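Local coordinates for protein transcriptional regulator, IclR family (PDB 5TJJ) that probably binds DNA and regulates transcription as a member of the IclR family of bacterial transcription factors, at residues A[18-21]-A[22-25]; A[156-159]-A[160-163]; A[180-183]-A[184-188]. One frame throughout, in Å; residues are numbered along the deposited sequence.

Contact 1 (A[18-21]-A[22-25]); sequences LKLL and SRHK
S22 turns its hydroxyl back onto the helix it follows, where OG donates a hydrogen bond to K19 O at 2.7 Å. With chi1 at 75°, OG sits between the backbone N and the carbonyl carbon of its own residue, and this places the hydroxyl over the preceding turn. The donor is tilted from the carbonyl plane of K19. The backbone N of S22 also reaches K19 O, though the bond is weak at 3.5 Å, so one carbonyl takes the hydroxyl firmly and the amide only loosely. CB of S22 rests beside two carbonyls, 3.6 Å from L18 O and the same distance from K19 O.

One residue further on, R23 N donates to L20 O at 3.1 Å, a three-residue step in which the donor stands above the carbonyl plane. The side chain of R23 then runs past that same oxygen, with CG 3.5 Å from L20 O, and crosses the side chain of L20 at about a right angle. Their meeting point is aliphatic: CD1 of L20 lies 4.1 Å from CD of R23. Beyond CD the arginine bends at chi3 (93°), and its outer part leaves the leucine.

K19 takes part through its backbone, while its ammonium makes a salt bridge with E55 of the second subunit and a cation-pi contact with Y72 of that subunit. Within the chain, residues 18-21 of helix 9-21 lie in the IclR helix-turn-helix region: L18, L21 and S22 pack on L69 of strand 66-69, and L20 and L21 lean on R37 and I34 of helix 31-38.

Contact 2 (A[156-159]-A[160-163]); sequences ESTW and RRVL
R160 keeps CG anti to its own carbonyl carbon (chi1 -72°) and bends at chi3 (-75°), which folds the guanidinium back over the preceding turn toward E156. The carbonyl oxygen of E156 lies beneath one face of that group, near its centre and 3.8 Å from the plane. NH2 of R160 touches CB of E156 at 3.6 Å. The carboxylate stays further off: OE2 of E156 is 4.5 Å from R160 NH2, beyond a salt bridge.

R161 has its CG anti to the backbone N (chi1 -177°) and leaves the helix alongside T158, the two side chains pointing the same way with CG2 of T158 4.0 Å from NH2 of R161. The guanidinium goes on to salt bridges with D114 and E165. Elsewhere, CD1 of L163 lies 3.4 Å from W159 O. The indole of W159 carries CG of E156 over one face, toward the rim, and gives its NE1 proton to L151 O.

Beneath the side chains helix 156-164, in the IclR C-terminal region, keeps regular alpha-helical bonding, R160 to L163 each donating to the residue four before, while W159 and L163 face helix 178-191. E156 O is thus met both by the R160 amide, at 3.0 Å, and by that residue's guanidinium face. The positive group would be expected to favour this electron-rich carbonyl electrostatically, without a directed side-chain hydrogen bond.

Contact 3 (A[180-183]-A[184-188]); sequences EYVR and LLQEV
E180 OE2 receives the salt bridge of R183 NH2 at 2.7 Å and lies against L184, whose CG is 4.2 Å away. The bond joins residues three apart on helix 178-191, an alpha-helix of the IclR C-terminal domain, which belongs to the GAF clan, and meets the carboxylate on its syn side, somewhat out of both planes. E187 comes less close to the same arginine: R183 NH1 and E187 OE1 stand 4.1 Å apart, too far for a salt bridge, the two planes 75° from each other, and OE1 pairs with K191 instead.

Elsewhere on the helix Y181 and L185 cross obliquely. CG of Y181 is anti to the backbone N (chi1 -159°), and the ring meets the leucine at its edge, where CD1 of L185 touches CE1 of Y181 at 3.5 Å. The phenol hydroxyl is hydrogen-bonded to Y142 O, which ties that end of the ring to the carbonyl.

Q186 lays its extended side chain across V182, NE2 lying 4.0 Å from V182 CG1, and its CG touches the indole of W159 on helix 156-164. With an alanine in its place, V182 CG1 would probably lose that cover and the indole an apolar neighbour. Beneath, the backbone keeps four-residue hydrogen bonds: V182 O accepts the amide of Q186 at 2.9 Å, while CB of that glutamine rests 3.6 Å from the same oxygen.

Overall arrangement
From the N terminus, contact 1 comes first, where helix 9-21 gives way to the loop before strand 29-30, in the helix-turn-helix region that probably binds DNA. Contacts 2 and 3 follow much later, in helices 156-164 and 178-191 of the C-terminal domain. Each spans just a turn or so of chain; they run in series, and none nests in or crosses another. Contact 1 stands apart, its centre about 34 Å from those of the other two. Contacts 2 and 3 lie about 12 Å apart between centres and touch: L163 CD2 meets V182 CG2 at 3.7 Å, and W159 CG meets L185 CD1 at 3.8 Å, packing the two successive helices together.

Contact 1 (A[18-21]-A[22-25])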
ATOM      1  N   LEU A  18       1.329  -6.207 -12.884  1.00 39.88           N
ATOM      2  CA  LEU A  18       0.957  -5.147 -11.968  1.00 40.21           C
ATOM      3  C   LEU A  18       2.144  -4.306 -11.550  1.00 39.94           C
ATOM      4  O   LEU A  18       2.025  -3.081 -11.408  1.00 40.43           O
ATOM      5  CB  LEU A  18       0.245  -5.706 -10.752  1.00 40.13           C
ATOM      6  CG  LEU A  18      -1.088  -6.391 -11.058  1.00 39.15           C
ATOM      7  CD1 LEU A  18      -1.588  -7.121  -9.820  1.00 39.00           C
ATOM      8  CD2 LEU A  18      -2.120  -5.377 -11.529  1.00 39.66           C
ATOM      9  N   LYS A  19       3.287  -4.946 -11.372  1.00 39.62           N
ATOM     10  CA  LYS A  19       4.517  -4.203 -11.091  1.00 42.20           C
ATOM     11  C   LYS A  19       4.896  -3.273 -12.224  1.00 41.72           C
ATOM     12  O   LYS A  19       5.354  -2.186 -11.966  1.00 44.34           O
ATOM     13  CB  LYS A  19       5.679  -5.130 -10.747  1.00 44.01           C
ATOM     14  CG  LYS A  19       5.474  -5.771  -9.392  1.00 46.09           C
ATOM     15  CD  LYS A  19       6.464  -6.877  -9.052  1.00 49.16           C
ATOM     16  CE  LYS A  19       5.931  -7.631  -7.842  1.00 49.99           C
ATOM     17  NZ  LYS A  19       6.929  -8.542  -7.229  1.00 53.06           N
ATOM     18  N   LEU A  20       4.672  -3.689 -13.466  1.00 40.54           N
ATOM     19  CA  LEU A  20       4.965  -2.854 -14.632  1.00 40.98           C
ATOM     20  C   LEU A  20       4.034  -1.655 -14.728  1.00 40.06           C
ATOM     21  O   LEU A  20       4.491  -0.533 -14.962  1.00 42.59           O
ATOM     22  CB  LEU A  20       4.867  -3.666 -15.926  1.00 40.36           C
ATOM     23  CG  LEU A  20       5.175  -2.874 -17.193  1.00 42.85           C
ATOM     24  CD1 LEU A  20       6.656  -2.529 -17.270  1.00 45.51           C
ATOM     25  CD2 LEU A  20       4.765  -3.657 -18.428  1.00 44.54           C
ATOM     26  N   LEU A  21       2.739  -1.890 -14.549  1.00 37.41           N
ATOM     27  CA  LEU A  21       1.753  -0.802 -14.614  1.00 38.14           C
ATOM     28  C   LEU A  21       1.860   0.244 -13.504  1.00 39.19           C
ATOM     29  O   LEU A  21       1.206   1.273 -13.568  1.00 40.65           O
ATOM     30  CB  LEU A  21       0.334  -1.371 -14.681  1.00 36.63           C
ATOM     31  CG  LEU A  21       0.055  -2.172 -15.974  1.00 36.52           C
ATOM     32  CD1 LEU A  21      -1.340  -2.758 -15.918  1.00 36.94           C
ATOM     33  CD2 LEU A  21       0.231  -1.314 -17.229  1.00 38.11           C
ATOM     34  N   SER A  22       2.690  -0.024 -12.501  1.00 39.61           N
ATOM     35  CA  SER A  22       2.911   0.869 -11.400  1.00 42.03           C
ATOM     36  C   SER A  22       4.066   1.811 -11.679  1.00 44.28           C
ATOM     37  O   SER A  22       4.356   2.646 -10.845  1.00 46.06           O
ATOM     38  CB  SER A  22       3.189   0.058 -10.110  1.00 42.69           C
ATOM     39  OG  SER A  22       4.496  -0.489 -10.102  1.00 42.70           O
ATOM     40  N   ARG A  23       4.745   1.654 -12.815  1.00 45.52           N
ATOM     41  CA  ARG A  23       5.796   2.597 -13.242  1.00 48.40           C
ATOM     42  C   ARG A  23       5.153   3.727 -13.999  1.00 47.62           C
ATOM     43  O   ARG A  23       4.381   3.474 -14.925  1.00 44.71           O
ATOM     44  CB  ARG A  23       6.806   1.934 -14.178  1.00 50.24           C
ATOM     45  CG  ARG A  23       7.449   0.668 -13.650  1.00 51.55           C
ATOM     46  CD  ARG A  23       8.436   0.107 -14.660  1.00 53.88           C
ATOM     47  NE  ARG A  23       9.790   0.602 -14.404  1.00 58.30           N
ATOM     48  CZ  ARG A  23      10.785  -0.104 -13.867  1.00 61.37           C
ATOM     49  NH1 ARG A  23      10.623  -1.394 -13.525  1.00 60.65           N
ATOM     50  NH2 ARG A  23      11.968   0.483 -13.686  1.00 65.59           N
ATOM     51  N   HIS A  24       5.497   4.962 -13.634  1.00 50.18           N
ATOM     52  CA  HIS A  24       4.900   6.148 -14.261  1.00 52.19           C
ATOM     53  C   HIS A  24       4.894   6.043 -15.781  1.00 52.37           C
ATOM     54  O   HIS A  24       3.895   6.372 -16.406  1.00 51.80           O
ATOM     55  CB  HIS A  24       5.589   7.487 -13.842  1.00 56.12           C
ATOM     56  CG  HIS A  24       4.656   8.661 -13.890  1.00 57.21           C
ATOM     57  ND1 HIS A  24       4.334   9.307 -15.063  1.00 57.82           N
ATOM     58  CD2 HIS A  24       3.894   9.229 -12.926  1.00 58.00           C
ATOM     59  CE1 HIS A  24       3.440  10.248 -14.812  1.00 59.39           C
ATOM     60  NE2 HIS A  24       3.151  10.214 -13.526  1.00 59.59           N
ATOM     61  N   LYS A  25       5.997   5.563 -16.354  1.00 53.76           N
ATOM     62  CA  LYS A  25       6.129   5.464 -17.790  1.00 56.02           C
ATOM     63  C   LYS A  25       5.081   4.540 -18.413  1.00 53.58           C
ATOM     64  O   LYS A  25       4.476   4.900 -19.410  1.00 54.45           O
ATOM     65  CB  LYS A  25       7.540   5.011 -18.174  1.00 59.59           C
ATOM     66  CG  LYS A  25       7.907   5.304 -19.626  1.00 63.44           C
ATOM     67  CD  LYS A  25       9.419   5.265 -19.847  1.00 68.74           C
ATOM     68  CE  LYS A  25      10.013   3.899 -19.473  1.00 69.79           C
ATOM     69  NZ  LYS A  25      11.497   3.835 -19.586  1.00 72.70           N
TER

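Contact 2 (A[156-159]-A[160-163])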
ATOM      1  N   GLU A 156      26.905  15.681  -5.436  1.00 46.18           N
ATOM      2  CA  GLU A 156      28.256  16.001  -5.006  1.00 47.54           C
ATOM      3  C   GLU A 156      28.347  17.332  -4.288  1.00 46.16           C
ATOM      4  O   GLU A 156      29.241  17.481  -3.450  1.00 45.58           O
ATOM      5  CB  GLU A 156      29.248  15.985  -6.173  1.00 51.80           C
ATOM      6  CG  GLU A 156      29.810  14.585  -6.447  1.00 56.65           C
ATOM      7  CD  GLU A 156      30.000  14.267  -7.921  1.00 60.10           C
ATOM      8  OE1 GLU A 156      29.502  13.200  -8.349  1.00 62.55           O
ATOM      9  OE2 GLU A 156      30.634  15.080  -8.640  1.00 63.84           O
ATOM     10  N   SER A 157      27.446  18.279  -4.584  1.00 43.81           N
ATOM     11  CA  SER A 157      27.421  19.581  -3.857  1.00 43.62           C
ATOM     12  C   SER A 157      27.201  19.395  -2.344  1.00 42.04           C
ATOM     13  O   SER A 157      27.755  20.125  -1.565  1.00 42.28           O
ATOM     14  CB  SER A 157      26.411  20.577  -4.460  1.00 43.59           C
ATOM     15  OG  SER A 157      25.105  20.053  -4.388  1.00 44.73           O
ATOM     16  N   THR A 158      26.427  18.390  -1.949  1.00 40.92           N
ATOM     17  CA  THR A 158      26.258  18.038  -0.548  1.00 39.79           C
ATOM     18  C   THR A 158      27.554  17.452   0.027  1.00 39.58           C
ATOM     19  O   THR A 158      27.922  17.757   1.163  1.00 38.71           O
ATOM     20  CB  THR A 158      25.111  17.019  -0.390  1.00 39.63           C
ATOM     21  OG1 THR A 158      23.918  17.554  -0.975  1.00 40.06           O
ATOM     22  CG2 THR A 158      24.847  16.690   1.095  1.00 39.81           C
ATOM     23  N   TRP A 159      28.249  16.621  -0.749  1.00 38.60           N
ATOM     24  CA  TRP A 159      29.499  16.056  -0.264  1.00 39.23           C
ATOM     25  C   TRP A 159      30.430  17.197   0.100  1.00 39.91           C
ATOM     26  O   TRP A 159      31.035  17.191   1.161  1.00 41.21           O
ATOM     27  CB  TRP A 159      30.259  15.213  -1.300  1.00 38.87           C
ATOM     28  CG  TRP A 159      29.618  14.072  -1.857  1.00 37.72           C
ATOM     29  CD1 TRP A 159      28.402  13.553  -1.528  1.00 36.81           C
ATOM     30  CD2 TRP A 159      30.177  13.211  -2.850  1.00 38.42           C
ATOM     31  NE1 TRP A 159      28.150  12.419  -2.272  1.00 36.46           N
ATOM     32  CE2 TRP A 159      29.226  12.175  -3.088  1.00 38.08           C
ATOM     33  CE3 TRP A 159      31.375  13.214  -3.573  1.00 39.22           C
ATOM     34  CZ2 TRP A 159      29.449  11.145  -4.009  1.00 38.40           C
ATOM     35  CZ3 TRP A 159      31.592  12.209  -4.511  1.00 40.55           C
ATOM     36  CH2 TRP A 159      30.632  11.173  -4.710  1.00 39.94           C
ATOM     37  N   ARG A 160      30.554  18.151  -0.811  1.00 40.56           N
ATOM     38  CA  ARG A 160      31.436  19.279  -0.618  1.00 42.72           C
ATOM     39  C   ARG A 160      31.015  20.151   0.557  1.00 42.59           C
ATOM     40  O   ARG A 160      31.896  20.598   1.312  1.00 43.34           O
ATOM     41  CB  ARG A 160      31.584  20.099  -1.891  1.00 45.08           C
ATOM     42  CG  ARG A 160      32.407  19.403  -2.955  1.00 47.74           C
ATOM     43  CD  ARG A 160      32.785  20.342  -4.081  1.00 50.27           C
ATOM     44  NE  ARG A 160      31.637  20.602  -4.932  1.00 52.20           N
ATOM     45  CZ  ARG A 160      31.173  19.796  -5.900  1.00 54.06           C
ATOM     46  NH1 ARG A 160      30.104  20.178  -6.611  1.00 52.63           N
ATOM     47  NH2 ARG A 160      31.760  18.610  -6.171  1.00 55.75           N
ATOM     48  N   ARG A 161      29.708  20.360   0.743  1.00 40.84           N
ATOM     49  CA  ARG A 161      29.228  21.119   1.895  1.00 42.17           C
ATOM     50  C   ARG A 161      29.612  20.418   3.195  1.00 42.88           C
ATOM     51  O   ARG A 161      30.183  21.034   4.094  1.00 44.04           O
ATOM     52  CB  ARG A 161      27.698  21.369   1.864  1.00 41.06           C
ATOM     53  CG  ARG A 161      27.197  22.225   3.039  1.00 41.39           C
ATOM     54  CD  ARG A 161      25.693  22.437   3.057  1.00 41.85           C
ATOM     55  NE  ARG A 161      24.939  21.171   3.086  1.00 41.65           N
ATOM     56  CZ  ARG A 161      24.843  20.351   4.142  1.00 41.18           C
ATOM     57  NH1 ARG A 161      25.490  20.602   5.283  1.00 41.59           N
ATOM     58  NH2 ARG A 161      24.127  19.249   4.035  1.00 40.92           N
ATOM     59  N   VAL A 162      29.295  19.134   3.294  1.00 43.78           N
ATOM     60  CA  VAL A 162      29.557  18.367   4.521  1.00 45.37           C
ATOM     61  C   VAL A 162      31.064  18.304   4.845  1.00 47.52           C
ATOM     62  O   VAL A 162      31.467  18.480   6.013  1.00 48.79           O
ATOM     63  CB  VAL A 162      28.933  16.971   4.431  1.00 45.59           C
ATOM     64  CG1 VAL A 162      29.379  16.100   5.592  1.00 47.48           C
ATOM     65  CG2 VAL A 162      27.404  17.078   4.414  1.00 45.19           C
ATOM     66  N   LEU A 163      31.876  18.113   3.805  1.00 47.89           N
ATOM     67  CA  LEU A 163      33.324  18.137   3.939  1.00 51.21           C
ATOM     68  C   LEU A 163      33.911  19.481   4.353  1.00 51.56           C
ATOM     69  O   LEU A 163      34.723  19.515   5.267  1.00 53.02           O
ATOM     70  CB  LEU A 163      34.031  17.591   2.683  1.00 54.14           C
ATOM     71  CG  LEU A 163      34.393  16.086   2.776  1.00 56.42           C
ATOM     72  CD1 LEU A 163      33.189  15.157   2.846  1.00 56.06           C
ATOM     73  CD2 LEU A 163      35.251  15.678   1.592  1.00 59.34           C
TER

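Contact 3 (A[180-183]-A[184-188])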
ATOM      1  N   GLU A 180      40.409  11.135   0.883  1.00 63.94           N
ATOM      2  CA  GLU A 180      40.023   9.755   1.231  1.00 63.07           C
ATOM      3  C   GLU A 180      38.486   9.560   1.387  1.00 57.21           C
ATOM      4  O   GLU A 180      37.932   8.559   0.938  1.00 54.71           O
ATOM      5  CB  GLU A 180      40.747   9.320   2.513  1.00 66.29           C
ATOM      6  CG  GLU A 180      40.620   7.847   2.882  1.00 69.60           C
ATOM      7  CD  GLU A 180      41.167   6.897   1.817  1.00 74.72           C
ATOM      8  OE1 GLU A 180      42.060   7.306   1.026  1.00 79.45           O
ATOM      9  OE2 GLU A 180      40.704   5.725   1.775  1.00 76.03           O
ATOM     10  N   TYR A 181      37.809  10.519   2.005  1.00 53.24           N
ATOM     11  CA  TYR A 181      36.380  10.402   2.214  1.00 50.62           C
ATOM     12  C   TYR A 181      35.619  10.429   0.880  1.00 48.57           C
ATOM     13  O   TYR A 181      34.728   9.593   0.648  1.00 46.61           O
ATOM     14  CB  TYR A 181      35.853  11.475   3.186  1.00 50.35           C
ATOM     15  CG  TYR A 181      34.522  11.075   3.789  1.00 48.50           C
ATOM     16  CD1 TYR A 181      33.330  11.394   3.147  1.00 47.86           C
ATOM     17  CD2 TYR A 181      34.456  10.344   4.977  1.00 48.10           C
ATOM     18  CE1 TYR A 181      32.105  10.999   3.665  1.00 47.49           C
ATOM     19  CE2 TYR A 181      33.238   9.960   5.516  1.00 47.46           C
ATOM     20  CZ  TYR A 181      32.052  10.285   4.851  1.00 46.82           C
ATOM     21  OH  TYR A 181      30.802   9.916   5.336  1.00 45.16           O
ATOM     22  N   VAL A 182      36.005  11.347  -0.004  1.00 48.28           N
ATOM     23  CA  VAL A 182      35.445  11.398  -1.359  1.00 48.40           C
ATOM     24  C   VAL A 182      35.657  10.075  -2.094  1.00 49.35           C
ATOM     25  O   VAL A 182      34.731   9.571  -2.715  1.00 48.50           O
ATOM     26  CB  VAL A 182      35.996  12.593  -2.187  1.00 49.02           C
ATOM     27  CG1 VAL A 182      35.599  12.497  -3.653  1.00 48.99           C
ATOM     28  CG2 VAL A 182      35.487  13.902  -1.618  1.00 47.96           C
ATOM     29  N   ARG A 183      36.853   9.509  -2.001  1.00 52.20           N
ATOM     30  CA  ARG A 183      37.125   8.200  -2.605  1.00 55.61           C
ATOM     31  C   ARG A 183      36.224   7.099  -2.003  1.00 51.87           C
ATOM     32  O   ARG A 183      35.696   6.255  -2.732  1.00 50.30           O
ATOM     33  CB  ARG A 183      38.616   7.821  -2.474  1.00 61.57           C
ATOM     34  CG  ARG A 183      39.065   6.739  -3.453  1.00 67.09           C
ATOM     35  CD  ARG A 183      40.509   6.298  -3.209  1.00 73.47           C
ATOM     36  NE  ARG A 183      40.654   5.680  -1.882  1.00 75.76           N
ATOM     37  CZ  ARG A 183      40.278   4.438  -1.548  1.00 77.81           C
ATOM     38  NH1 ARG A 183      39.721   3.614  -2.446  1.00 79.03           N
ATOM     39  NH2 ARG A 183      40.462   4.011  -0.298  1.00 78.11           N
ATOM     40  N   LEU A 184      36.058   7.121  -0.681  1.00 49.20           N
ATOM     41  CA  LEU A 184      35.118   6.226  -0.006  1.00 47.33           C
ATOM     42  C   LEU A 184      33.644   6.430  -0.426  1.00 43.70           C
ATOM     43  O   LEU A 184      32.912   5.447  -0.574  1.00 40.95           O
ATOM     44  CB  LEU A 184      35.261   6.331   1.520  1.00 47.84           C
ATOM     45  CG  LEU A 184      36.550   5.717   2.070  1.00 50.38           C
ATOM     46  CD1 LEU A 184      36.583   5.834   3.575  1.00 49.80           C
ATOM     47  CD2 LEU A 184      36.684   4.265   1.638  1.00 51.16           C
ATOM     48  N   LEU A 185      33.222   7.673  -0.639  1.00 41.77           N
ATOM     49  CA  LEU A 185      31.863   7.898  -1.140  1.00 40.93           C
ATOM     50  C   LEU A 185      31.720   7.394  -2.576  1.00 42.66           C
ATOM     51  O   LEU A 185      30.734   6.722  -2.909  1.00 41.76           O
ATOM     52  CB  LEU A 185      31.445   9.355  -1.041  1.00 39.42           C
ATOM     53  CG  LEU A 185      31.263   9.911   0.371  1.00 38.51           C
ATOM     54  CD1 LEU A 185      31.211  11.435   0.343  1.00 37.84           C
ATOM     55  CD2 LEU A 185      30.021   9.339   1.028  1.00 37.44           C
ATOM     56  N   GLN A 186      32.705   7.689  -3.416  1.00 45.20           N
ATOM     57  CA  GLN A 186      32.679   7.198  -4.792  1.00 47.82           C
ATOM     58  C   GLN A 186      32.546   5.688  -4.815  1.00 48.96           C
ATOM     59  O   GLN A 186      31.683   5.176  -5.546  1.00 49.24           O
ATOM     60  CB  GLN A 186      33.893   7.665  -5.613  1.00 49.91           C
ATOM     61  CG  GLN A 186      33.644   8.981  -6.324  1.00 51.20           C
ATOM     62  CD  GLN A 186      34.897   9.817  -6.604  1.00 54.86           C
ATOM     63  OE1 GLN A 186      36.028   9.441  -6.280  1.00 57.55           O
ATOM     64  NE2 GLN A 186      34.683  10.985  -7.198  1.00 55.19           N
ATOM     65  N   GLU A 187      33.348   4.982  -4.011  1.00 49.77           N
ATOM     66  CA  GLU A 187      33.337   3.522  -4.078  1.00 52.70           C
ATOM     67  C   GLU A 187      32.038   2.953  -3.512  1.00 50.41           C
ATOM     68  O   GLU A 187      31.541   1.959  -4.048  1.00 51.67           O
ATOM     69  CB  GLU A 187      34.610   2.852  -3.497  1.00 56.38           C
ATOM     70  CG  GLU A 187      34.562   2.434  -2.034  1.00 58.23           C
ATOM     71  CD  GLU A 187      35.747   1.566  -1.586  1.00 62.48           C
ATOM     72  OE1 GLU A 187      36.477   1.033  -2.447  1.00 66.16           O
ATOM     73  OE2 GLU A 187      35.936   1.392  -0.347  1.00 63.66           O
ATOM     74  N   VAL A 188      31.467   3.581  -2.479  1.00 46.70           N
ATOM     75  CA  VAL A 188      30.149   3.179  -1.999  1.00 42.79           C
ATOM     76  C   VAL A 188      29.109   3.316  -3.120  1.00 43.43           C
ATOM     77  O   VAL A 188      28.275   2.453  -3.287  1.00 42.05           O
ATOM     78  CB  VAL A 188      29.698   3.979  -0.759  1.00 41.11           C
ATOM     79  CG1 VAL A 188      28.226   3.734  -0.428  1.00 40.05           C
ATOM     80  CG2 VAL A 188      30.518   3.627   0.460  1.00 40.63           C
TER